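Local coordinates for PTS system, nitrogen regulatory IIA protein (Neisseria meningitidis, PDB 2A0J), which probably acts as a phosphoryl-transfer IIA component of the phosphotransferase system that takes part in nitrogen regulation, at residues L59-A64 with S128-L133; F80-E85 with M134-A139; V87-D90 with P96-L99; L104-E107 with E112-E115. One frame throughout, in Å; residues are numbered along the deposited sequence.

Interaction 1: L59-A64 with S128-L133; sequences LGQGVA and SIRESL
Gln61 lies across the flat end of Arg130 and Val63 packs on its aliphatic stem, so one arginine from helix 127-135 accounts for the whole helix side of this contact. At Gln61, CB lies 3.9 Å from Arg130 NE, while CD sits 3.4 Å above the guanidinium plane, displaced toward its rim. The two side chains run at about a right angle, with the amide tilted 36° from the guanidinium. Gln61 NE2 and Arg130 NH1 are 2.8 Å apart, but both are donors and no hydrogen bond joins them, which makes the modelled orientation of the amide doubtful. The polar demand of NH1 is met instead by Phe124 O. Just before edge strand 63-70 of the four-stranded mixed sheet, the backbone N of Gln61 is hydrogen-bonded to Asp93 OD2; Arg130 meets the chain here and at the start of the strand. There Val63, buried, touches the arginine stem: its CG2, beside the backbone N, stands 3.6 Å from Arg130 CD and 4.1 Å from Arg130 CG. A bend at chi3 (-52°) turns the guanidinium away from this apolar contact to lie against Gln61.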
loop_
_atom_site.group_PDB
_atom_site.type_symbol
_atom_site.label_atom_id
_atom_site.label_comp_id
_atom_site.label_asym_id
_atom_site.label_seq_id
_atom_site.Cartn_x
_atom_site.Cartn_y
_atom_site.Cartn_z
ATOM N N LEU A 59 -2.716 -9.063 -4.923
ATOM C CA LEU A 59 -3.476 -10.147 -4.306
ATOM C C LEU A 59 -4.520 -10.708 -5.255
ATOM O O LEU A 59 -5.130 -11.740 -4.982
ATOM C CB LEU A 59 -4.174 -9.644 -3.041
ATOM C CG LEU A 59 -3.302 -9.128 -1.894
ATOM C CD1 LEU A 59 -4.194 -8.509 -0.833
ATOM C CD2 LEU A 59 -2.482 -10.268 -1.314
ATOM N N GLY A 60 -4.714 -10.023 -6.375
ATOM C CA GLY A 60 -5.709 -10.448 -7.336
ATOM C C GLY A 60 -6.933 -9.556 -7.176
ATOM O O GLY A 60 -7.198 -9.056 -6.078
ATOM N N GLN A 61 -7.655 -9.330 -8.269
ATOM C CA GLN A 61 -8.862 -8.519 -8.254
ATOM C C GLN A 61 -8.668 -7.015 -8.032
ATOM O O GLN A 61 -9.396 -6.393 -7.258
ATOM C CB GLN A 61 -9.825 -9.079 -7.211
ATOM C CG GLN A 61 -10.277 -10.495 -7.503
ATOM C CD GLN A 61 -10.711 -11.236 -6.249
ATOM O OE1 GLN A 61 -11.342 -12.289 -6.325
ATOM N NE2 GLN A 61 -10.360 -10.692 -5.086
ATOM N N GLY A 62 -7.689 -6.440 -8.726
ATOM C CA GLY A 62 -7.429 -5.010 -8.631
ATOM C C GLY A 62 -6.795 -4.501 -7.347
ATOM O O GLY A 62 -6.665 -3.288 -7.159
ATOM N N VAL A 63 -6.404 -5.418 -6.467
ATOM C CA VAL A 63 -5.779 -5.054 -5.206
ATOM C C VAL A 63 -4.311 -5.483 -5.141
ATOM O O VAL A 63 -3.889 -6.413 -5.833
ATOM C CB VAL A 63 -6.515 -5.693 -4.023
ATOM C CG1 VAL A 63 -5.841 -5.286 -2.709
ATOM C CG2 VAL A 63 -7.983 -5.281 -4.044
ATOM N N ALA A 64 -3.538 -4.792 -4.307
ATOM C CA ALA A 64 -2.122 -5.093 -4.122
ATOM C C ALA A 64 -1.648 -4.531 -2.780
ATOM O O ALA A 64 -2.252 -3.604 -2.227
ATOM C CB ALA A 64 -1.299 -4.499 -5.271
ATOM N N SER A 128 -17.649 -6.766 -1.567
ATOM C CA SER A 128 -18.297 -5.537 -1.128
ATOM C C SER A 128 -17.322 -4.513 -0.548
ATOM O O SER A 128 -17.557 -3.316 -0.658
ATOM C CB SER A 128 -19.400 -5.861 -0.117
ATOM O OG SER A 128 -18.915 -6.715 0.895
ATOM N N ILE A 129 -16.234 -4.971 0.067
ATOM C CA ILE A 129 -15.251 -4.047 0.619
ATOM C C ILE A 129 -14.479 -3.365 -0.509
ATOM O O ILE A 129 -14.213 -2.163 -0.454
ATOM C CB ILE A 129 -14.239 -4.756 1.539
ATOM C CG1 ILE A 129 -14.918 -5.152 2.854
ATOM C CG2 ILE A 129 -13.038 -3.832 1.796
ATOM C CD1 ILE A 129 -14.021 -5.925 3.806
ATOM N N ARG A 130 -14.122 -4.138 -1.531
ATOM C CA ARG A 130 -13.395 -3.590 -2.671
ATOM C C ARG A 130 -14.293 -2.627 -3.441
ATOM O O ARG A 130 -13.835 -1.599 -3.947
ATOM C CB ARG A 130 -12.925 -4.707 -3.612
ATOM C CG ARG A 130 -11.952 -5.704 -2.996
ATOM C CD ARG A 130 -11.342 -6.588 -4.078
ATOM N NE ARG A 130 -12.352 -7.205 -4.933
ATOM C CZ ARG A 130 -12.826 -8.439 -4.777
ATOM N NH1 ARG A 130 -12.385 -9.214 -3.791
ATOM N NH2 ARG A 130 -13.744 -8.899 -5.617
ATOM N N GLU A 131 -15.575 -2.968 -3.530
ATOM C CA GLU A 131 -16.537 -2.128 -4.230
ATOM C C GLU A 131 -16.700 -0.780 -3.540
ATOM O O GLU A 131 -16.820 0.245 -4.207
ATOM C CB GLU A 131 -17.889 -2.838 -4.332
ATOM C CG GLU A 131 -17.953 -3.863 -5.452
ATOM C CD GLU A 131 -19.262 -4.625 -5.479
ATOM O OE1 GLU A 131 -19.525 -5.314 -6.487
ATOM O OE2 GLU A 131 -20.021 -4.540 -4.491
ATOM N N SER A 132 -16.701 -0.783 -2.206
ATOM C CA SER A 132 -16.828 0.454 -1.438
ATOM C C SER A 132 -15.592 1.328 -1.629
ATOM O O SER A 132 -15.708 2.530 -1.886
ATOM C CB SER A 132 -17.002 0.150 0.052
ATOM O OG SER A 132 -18.296 -0.347 0.318
ATOM N N LEU A 133 -14.415 0.716 -1.498
ATOM C CA LEU A 133 -13.148 1.426 -1.657
ATOM C C LEU A 133 -13.031 2.054 -3.040
ATOM O O LEU A 133 -12.254 2.990 -3.236
ATOM C CB LEU A 133 -11.964 0.481 -1.398
ATOM C CG LEU A 133 -11.772 0.110 0.081
ATOM C CD1 LEU A 133 -10.859 -1.082 0.215
ATOM C CD2 LEU A 133 -11.210 1.301 0.842
#

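Interaction 2: F80-E85 with M134-A139; sequences FIRTRE and MTVSSA
Arg82, near the end of strand 77-83 in the four-stranded mixed sheet, reaches over to Met134 and Val136, where helix 127-135 finishes and the chain turns away. Its guanidinium grips Val136 O with two N-H groups: NH2 gives the straighter bond to Val136 O, 3.2 Å with an N-H...O angle of 156°, and NH1 a weak one of 3.4 Å to the same oxygen. Val136 O lies in the guanidinium plane, at its edge, and NH2 approaches it almost end-on, with a C=O...N angle of 174°. Met134 O is placed over one face of the group, and Met134 C comes within 3.6 Å of Arg82 NH1. Several backbone oxygens lie near the positive charge, and the end of the helix dipole probably favours it there. NH1 has its stronger partner in Leu133 O, and NE binds Leu15 O of strand 13-17, so the helix end and that strand both hold the group, which restricts its rotation. Bends at chi2 (-115°) and chi3 bring it to the helix end. Farther out, Met134 SD passes 4.2 Å from Arg82 CD and packs on Leu99, while Val136 rests on helix 139-146. Where the strand turns its corner, Thr83 OG1 donates to Glu85 O over 2.9 Å, from well above the carbonyl plane.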
loop_
_atom_site.group_PDB
_atom_site.type_symbol
_atom_site.label_atom_id
_atom_site.label_comp_id
_atom_site.label_asym_id
_atom_site.label_seq_id
_atom_site.Cartn_x
_atom_site.Cartn_y
_atom_site.Cartn_z
ATOM N N PHE A 80 -2.283 4.652 1.307
ATOM C CA PHE A 80 -3.288 4.014 0.477
ATOM C C PHE A 80 -3.481 4.841 -0.786
ATOM O O PHE A 80 -3.584 6.068 -0.715
ATOM C CB PHE A 80 -4.616 3.894 1.226
ATOM C CG PHE A 80 -5.645 3.102 0.483
ATOM C CD1 PHE A 80 -5.560 1.712 0.428
ATOM C CD2 PHE A 80 -6.668 3.741 -0.213
ATOM C CE1 PHE A 80 -6.477 0.967 -0.315
ATOM C CE2 PHE A 80 -7.592 3.004 -0.959
ATOM C CZ PHE A 80 -7.493 1.611 -1.010
ATOM N N ILE A 81 -3.527 4.167 -1.934
ATOM C CA ILE A 81 -3.708 4.842 -3.217
ATOM C C ILE A 81 -4.824 4.269 -4.081
ATOM O O ILE A 81 -4.910 3.058 -4.281
ATOM C CB ILE A 81 -2.433 4.791 -4.073
ATOM C CG1 ILE A 81 -1.276 5.468 -3.342
ATOM C CG2 ILE A 81 -2.700 5.457 -5.421
ATOM C CD1 ILE A 81 0.014 5.516 -4.156
ATOM N N ARG A 82 -5.666 5.162 -4.598
ATOM C CA ARG A 82 -6.772 4.804 -5.486
ATOM C C ARG A 82 -6.420 5.465 -6.817
ATOM O O ARG A 82 -6.376 6.695 -6.918
ATOM C CB ARG A 82 -8.100 5.365 -4.965
ATOM C CG ARG A 82 -9.245 4.358 -4.914
ATOM C CD ARG A 82 -10.362 4.712 -5.873
ATOM N NE ARG A 82 -10.869 6.066 -5.646
ATOM C CZ ARG A 82 -11.808 6.389 -4.766
ATOM N NH1 ARG A 82 -12.371 5.464 -4.009
ATOM N NH2 ARG A 82 -12.184 7.647 -4.646
ATOM N N THR A 83 -6.148 4.643 -7.827
ATOM C CA THR A 83 -5.766 5.136 -9.143
ATOM C C THR A 83 -6.961 5.594 -9.984
ATOM O O THR A 83 -8.060 5.056 -9.869
ATOM C CB THR A 83 -4.968 4.048 -9.913
ATOM O OG1 THR A 83 -5.738 2.838 -9.983
ATOM C CG2 THR A 83 -3.637 3.751 -9.196
ATOM N N ARG A 84 -6.747 6.608 -10.817
ATOM C CA ARG A 84 -7.811 7.113 -11.677
ATOM C C ARG A 84 -8.132 6.035 -12.707
ATOM O O ARG A 84 -9.287 5.843 -13.090
ATOM C CB ARG A 84 -7.365 8.389 -12.389
ATOM C CG ARG A 84 -8.467 9.043 -13.208
ATOM C CD ARG A 84 -7.987 10.340 -13.839
ATOM N NE ARG A 84 -7.380 11.217 -12.846
ATOM C CZ ARG A 84 -6.888 12.421 -13.109
ATOM N NH1 ARG A 84 -6.934 12.899 -14.345
ATOM N NH2 ARG A 84 -6.348 13.143 -12.137
ATOM N N GLU A 85 -7.087 5.334 -13.139
ATOM C CA GLU A 85 -7.204 4.258 -14.115
ATOM C C GLU A 85 -6.437 3.046 -13.585
ATOM O O GLU A 85 -5.470 3.195 -12.850
ATOM C CB GLU A 85 -6.603 4.697 -15.454
ATOM C CG GLU A 85 -7.565 4.690 -16.631
ATOM C CD GLU A 85 -8.608 5.784 -16.553
ATOM O OE1 GLU A 85 -9.475 5.725 -15.660
ATOM O OE2 GLU A 85 -8.558 6.710 -17.390
ATOM N N MET A 134 -13.806 1.547 -3.996
ATOM C CA MET A 134 -13.788 2.087 -5.348
ATOM C C MET A 134 -14.792 3.224 -5.564
ATOM O O MET A 134 -14.699 3.937 -6.565
ATOM C CB MET A 134 -14.074 0.986 -6.385
ATOM C CG MET A 134 -12.931 0.015 -6.630
ATOM S SD MET A 134 -11.393 0.797 -7.152
ATOM C CE MET A 134 -11.731 1.130 -8.841
ATOM N N THR A 135 -15.742 3.404 -4.647
ATOM C CA THR A 135 -16.744 4.461 -4.828
ATOM C C THR A 135 -16.780 5.602 -3.810
ATOM O O THR A 135 -17.121 6.728 -4.169
ATOM C CB THR A 135 -18.181 3.871 -4.934
ATOM O OG1 THR A 135 -18.524 3.185 -3.721
ATOM C CG2 THR A 135 -18.267 2.902 -6.112
ATOM N N VAL A 136 -16.431 5.323 -2.556
ATOM C CA VAL A 136 -16.450 6.353 -1.519
ATOM C C VAL A 136 -15.743 7.629 -1.973
ATOM O O VAL A 136 -14.724 7.578 -2.657
ATOM C CB VAL A 136 -15.828 5.835 -0.202
ATOM C CG1 VAL A 136 -16.662 4.682 0.325
ATOM C CG2 VAL A 136 -14.387 5.395 -0.425
ATOM N N SER A 137 -16.297 8.775 -1.586
ATOM C CA SER A 137 -15.756 10.067 -1.993
ATOM C C SER A 137 -14.646 10.657 -1.122
ATOM O O SER A 137 -13.730 11.300 -1.636
ATOM C CB SER A 137 -16.897 11.085 -2.098
ATOM O OG SER A 137 -17.947 10.589 -2.910
ATOM N N SER A 138 -14.726 10.444 0.187
ATOM C CA SER A 138 -13.725 10.995 1.097
ATOM C C SER A 138 -12.707 9.978 1.587
ATOM O O SER A 138 -12.938 8.764 1.534
ATOM C CB SER A 138 -14.407 11.631 2.315
ATOM O OG SER A 138 -14.949 10.642 3.175
ATOM N N ALA A 139 -11.582 10.499 2.072
ATOM C CA ALA A 139 -10.500 9.682 2.605
ATOM C C ALA A 139 -10.921 9.127 3.962
ATOM O O ALA A 139 -10.487 8.047 4.357
ATOM C CB ALA A 139 -9.232 10.520 2.745
#

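Interaction 3: V87-D90 with P96-L99; sequences VGFD and PVSL
Val97 carries this contact, hydrogen-bonded through its backbone to Val87 and packed through its side chain on Phe89. Val87 and Val97 form an antiparallel hydrogen-bonded pair, with both side chains on the same face of the little sheet. Val87 N donates to Val97 O at 2.9 Å, and Val97 N donates to Val87 O at 2.8 Å, the second bond being the straighter at 166°. These two bonds close a ring that satisfies both backbone groups of each buried valine and sets the register of the strands. Two residues on, Phe89 leans back over Val97: its CB lies 3.4 Å from Val97 CG1, and its CD1 3.3 Å from Val97 CG2. The methyl comes in obliquely at the ring. With chi1 at -47°, Val97 holds CG2 between its backbone N and its carbonyl carbon and CG1 beside the N, and both methyls face the phenylalanine. Pro96 adds a van der Waals contact, its CB resting 3.3 Å from Val87 O. Beyond the pair, Phe89 packs on Ala64 and Pro66 of strand 63-70 and takes part in a cation-pi interaction with Lys22, whose NZ also binds Phe89 O. Ser98 turns the chain at a corner, after which it runs on as a central strand beside strand 77-83. The whole is a short beta-hairpin, with a nine-residue connection between Val87 and Val97, whose second arm continues past that corner into the sheet of this EIIA domain.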
loop_
_atom_site.group_PDB
_atom_site.type_symbol
_atom_site.label_atom_id
_atom_site.label_comp_id
_atom_site.label_asym_id
_atom_site.label_seq_id
_atom_site.Cartn_x
_atom_site.Cartn_y
_atom_site.Cartn_z
ATOM N N VAL A 87 -3.826 -0.037 -13.211
ATOM C CA VAL A 87 -2.414 -0.121 -13.576
ATOM C C VAL A 87 -1.947 -1.565 -13.678
ATOM O O VAL A 87 -2.246 -2.379 -12.803
ATOM C CB VAL A 87 -1.533 0.624 -12.532
ATOM C CG1 VAL A 87 -0.074 0.209 -12.660
ATOM C CG2 VAL A 87 -1.662 2.121 -12.730
ATOM N N GLY A 88 -1.232 -1.877 -14.758
ATOM C CA GLY A 88 -0.711 -3.225 -14.953
ATOM C C GLY A 88 0.246 -3.505 -13.815
ATOM O O GLY A 88 1.303 -2.888 -13.727
ATOM N N PHE A 89 -0.130 -4.431 -12.941
ATOM C CA PHE A 89 0.669 -4.755 -11.767
ATOM C C PHE A 89 1.315 -6.131 -11.821
ATOM O O PHE A 89 1.885 -6.583 -10.828
ATOM C CB PHE A 89 -0.217 -4.687 -10.521
ATOM C CG PHE A 89 0.440 -4.043 -9.339
ATOM C CD1 PHE A 89 0.566 -2.657 -9.267
ATOM C CD2 PHE A 89 0.937 -4.820 -8.291
ATOM C CE1 PHE A 89 1.182 -2.050 -8.161
ATOM C CE2 PHE A 89 1.558 -4.227 -7.183
ATOM C CZ PHE A 89 1.681 -2.844 -7.116
ATOM N N ASP A 90 1.222 -6.802 -12.964
ATOM C CA ASP A 90 1.799 -8.130 -13.100
ATOM C C ASP A 90 1.152 -9.050 -12.060
ATOM O O ASP A 90 1.753 -10.024 -11.610
ATOM C CB ASP A 90 3.319 -8.071 -12.893
ATOM C CG ASP A 90 3.985 -6.968 -13.725
ATOM O OD1 ASP A 90 4.001 -5.796 -13.282
ATOM O OD2 ASP A 90 4.480 -7.268 -14.834
ATOM N N PRO A 96 -5.347 -5.699 -13.953
ATOM C CA PRO A 96 -4.638 -4.521 -13.437
ATOM C C PRO A 96 -5.182 -4.131 -12.054
ATOM O O PRO A 96 -6.218 -4.645 -11.635
ATOM C CB PRO A 96 -4.905 -3.469 -14.507
ATOM C CG PRO A 96 -6.270 -3.848 -15.002
ATOM C CD PRO A 96 -6.178 -5.344 -15.117
ATOM N N VAL A 97 -4.488 -3.235 -11.349
ATOM C CA VAL A 97 -4.920 -2.834 -10.005
ATOM C C VAL A 97 -5.266 -1.355 -9.829
ATOM O O VAL A 97 -4.646 -0.475 -10.439
ATOM C CB VAL A 97 -3.845 -3.200 -8.951
ATOM C CG1 VAL A 97 -3.362 -4.625 -9.176
ATOM C CG2 VAL A 97 -2.698 -2.215 -9.018
ATOM N N SER A 98 -6.247 -1.084 -8.970
ATOM C CA SER A 98 -6.673 0.293 -8.711
ATOM C C SER A 98 -6.620 0.639 -7.227
ATOM O O SER A 98 -6.766 1.801 -6.841
ATOM C CB SER A 98 -8.096 0.523 -9.238
ATOM O OG SER A 98 -8.127 0.543 -10.659
ATOM N N LEU A 99 -6.421 -0.376 -6.397
ATOM C CA LEU A 99 -6.345 -0.173 -4.957
ATOM C C LEU A 99 -4.992 -0.641 -4.428
ATOM O O LEU A 99 -4.700 -1.836 -4.409
ATOM C CB LEU A 99 -7.493 -0.914 -4.274
ATOM C CG LEU A 99 -8.869 -0.441 -4.759
ATOM C CD1 LEU A 99 -9.970 -1.041 -3.898
ATOM C CD2 LEU A 99 -8.933 1.076 -4.711
#

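Interaction 4: L104-E107 with E112-E115; sequences LVPE and EHLE
The junction between strand 97-106 and the helix that follows it, 110-124, is closed by His113, whose imidazole lies against Val105 and Pro106 across the short connection. Val105 meets the ring flat on in a CH-pi contact: its CB stands 3.7 Å from the centroid of the His113 ring and only 9° off the ring normal. The two methyls of Val105 straddle the centre, CG1 at 3.6 Å from His113 ND1 and CG2 at 4.1 Å from His113 CD2. The valine and the histidine reach for each other from opposite directions, the valine from the strand and the histidine from the helix. With CG anti to its own carbonyl carbon (chi1 -54°), His113 swings its ring from the helix across the gap to the strand. Pro106 closes in beside the valine: its CD lies 4.1 Å from His113 CE1, and Pro106 O comes within 3.6 Å of His113 NE2, too far to count as a hydrogen bond. All three residues are buried, and packing alone joins them. Around this junction Val105 is hydrogen-bonded through its backbone to Gly68 of edge strand 63-70, and Leu104 to Thr77 of strand 77-83. Leu104 packs on Val44 and Cys47 of helix 41-52, while Pro106 touches Val73 in the loop between strands 63-70 and 77-83.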
loop_
_atom_site.group_PDB
_atom_site.type_symbol
_atom_site.label_atom_id
_atom_site.label_comp_id
_atom_site.label_asym_id
_atom_site.label_seq_id
_atom_site.Cartn_x
_atom_site.Cartn_y
_atom_site.Cartn_z
ATOM N N LEU A 104 5.618 0.028 5.116
ATOM C CA LEU A 104 7.057 0.035 5.405
ATOM C C LEU A 104 7.218 -0.336 6.887
ATOM O O LEU A 104 6.731 0.374 7.770
ATOM C CB LEU A 104 7.657 1.419 5.169
ATOM C CG LEU A 104 8.744 1.582 4.110
ATOM C CD1 LEU A 104 9.405 2.940 4.337
ATOM C CD2 LEU A 104 9.783 0.460 4.198
ATOM N N VAL A 105 7.911 -1.435 7.165
ATOM C CA VAL A 105 8.073 -1.869 8.545
ATOM C C VAL A 105 9.510 -1.949 9.050
ATOM O O VAL A 105 10.449 -2.152 8.278
ATOM C CB VAL A 105 7.404 -3.253 8.754
ATOM C CG1 VAL A 105 5.924 -3.159 8.438
ATOM C CG2 VAL A 105 8.060 -4.308 7.861
ATOM N N PRO A 106 9.705 -1.751 10.361
ATOM C CA PRO A 106 11.065 -1.834 10.901
ATOM C C PRO A 106 11.513 -3.294 10.835
ATOM O O PRO A 106 10.692 -4.190 10.636
ATOM C CB PRO A 106 10.903 -1.331 12.341
ATOM C CG PRO A 106 9.468 -1.641 12.667
ATOM C CD PRO A 106 8.758 -1.278 11.386
ATOM N N GLU A 107 12.806 -3.542 10.985
ATOM C CA GLU A 107 13.297 -4.907 10.942
ATOM C C GLU A 107 13.417 -5.438 12.370
ATOM O O GLU A 107 14.501 -5.408 12.950
ATOM C CB GLU A 107 14.663 -4.947 10.252
ATOM C CG GLU A 107 14.948 -6.244 9.508
ATOM C CD GLU A 107 16.400 -6.374 9.091
ATOM O OE1 GLU A 107 16.704 -7.268 8.273
ATOM O OE2 GLU A 107 17.241 -5.593 9.588
ATOM N N GLU A 112 4.268 -9.596 14.225
ATOM C CA GLU A 112 3.219 -8.597 14.361
ATOM C C GLU A 112 2.840 -8.019 12.994
ATOM O O GLU A 112 1.684 -7.669 12.754
ATOM C CB GLU A 112 3.704 -7.481 15.282
ATOM C CG GLU A 112 2.719 -6.353 15.470
ATOM C CD GLU A 112 3.342 -5.165 16.170
ATOM O OE1 GLU A 112 4.329 -4.612 15.637
ATOM O OE2 GLU A 112 2.848 -4.785 17.253
ATOM N N HIS A 113 3.824 -7.927 12.102
ATOM C CA HIS A 113 3.614 -7.388 10.761
ATOM C C HIS A 113 2.773 -8.318 9.897
ATOM O O HIS A 113 1.891 -7.862 9.172
ATOM C CB HIS A 113 4.958 -7.132 10.075
ATOM C CG HIS A 113 5.887 -6.277 10.878
ATOM N ND1 HIS A 113 5.492 -5.090 11.456
ATOM C CD2 HIS A 113 7.188 -6.445 11.214
ATOM C CE1 HIS A 113 6.508 -4.566 12.118
ATOM N NE2 HIS A 113 7.550 -5.369 11.987
ATOM N N LEU A 114 3.056 -9.617 9.973
ATOM C CA LEU A 114 2.316 -10.613 9.203
ATOM C C LEU A 114 0.840 -10.476 9.555
ATOM O O LEU A 114 -0.034 -10.822 8.761
ATOM C CB LEU A 114 2.786 -12.023 9.565
ATOM C CG LEU A 114 4.292 -12.271 9.699
ATOM C CD1 LEU A 114 4.515 -13.566 10.469
ATOM C CD2 LEU A 114 4.955 -12.328 8.329
ATOM N N GLU A 115 0.574 -9.967 10.756
ATOM C CA GLU A 115 -0.790 -9.780 11.242
ATOM C C GLU A 115 -1.487 -8.684 10.454
ATOM O O GLU A 115 -2.612 -8.862 9.989
ATOM C CB GLU A 115 -0.785 -9.387 12.721
ATOM C CG GLU A 115 0.061 -10.274 13.613
ATOM C CD GLU A 115 -0.381 -11.718 13.586
ATOM O OE1 GLU A 115 -1.581 -11.973 13.822
ATOM O OE2 GLU A 115 0.473 -12.596 13.334
#

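In the fold
Interactions 1 and 2 join the sheet to helix 127-135, interaction 3 pairs two strand ends, and interaction 4 joins the sheet to helix 110-124. The centres of 1 and 2 are 11 Å apart, and Leu133 packs on Phe80 between them. Interaction 3 touches both: Gly62 O accepts from Ser98 N and Leu99 N, and Thr83 N donates to Ser98 O, so strand 97-106 is bonded into the sheet between 63-70 and 77-83. Interaction 4 is placed at the other end of that strand, its centre about 23 Å from that of interaction 3. Along the chain, interactions 1 and 2 interleave, and the loops they close enclose 3 and then 4. One compact EIIA domain results, a mixed sheet with helices packed against it.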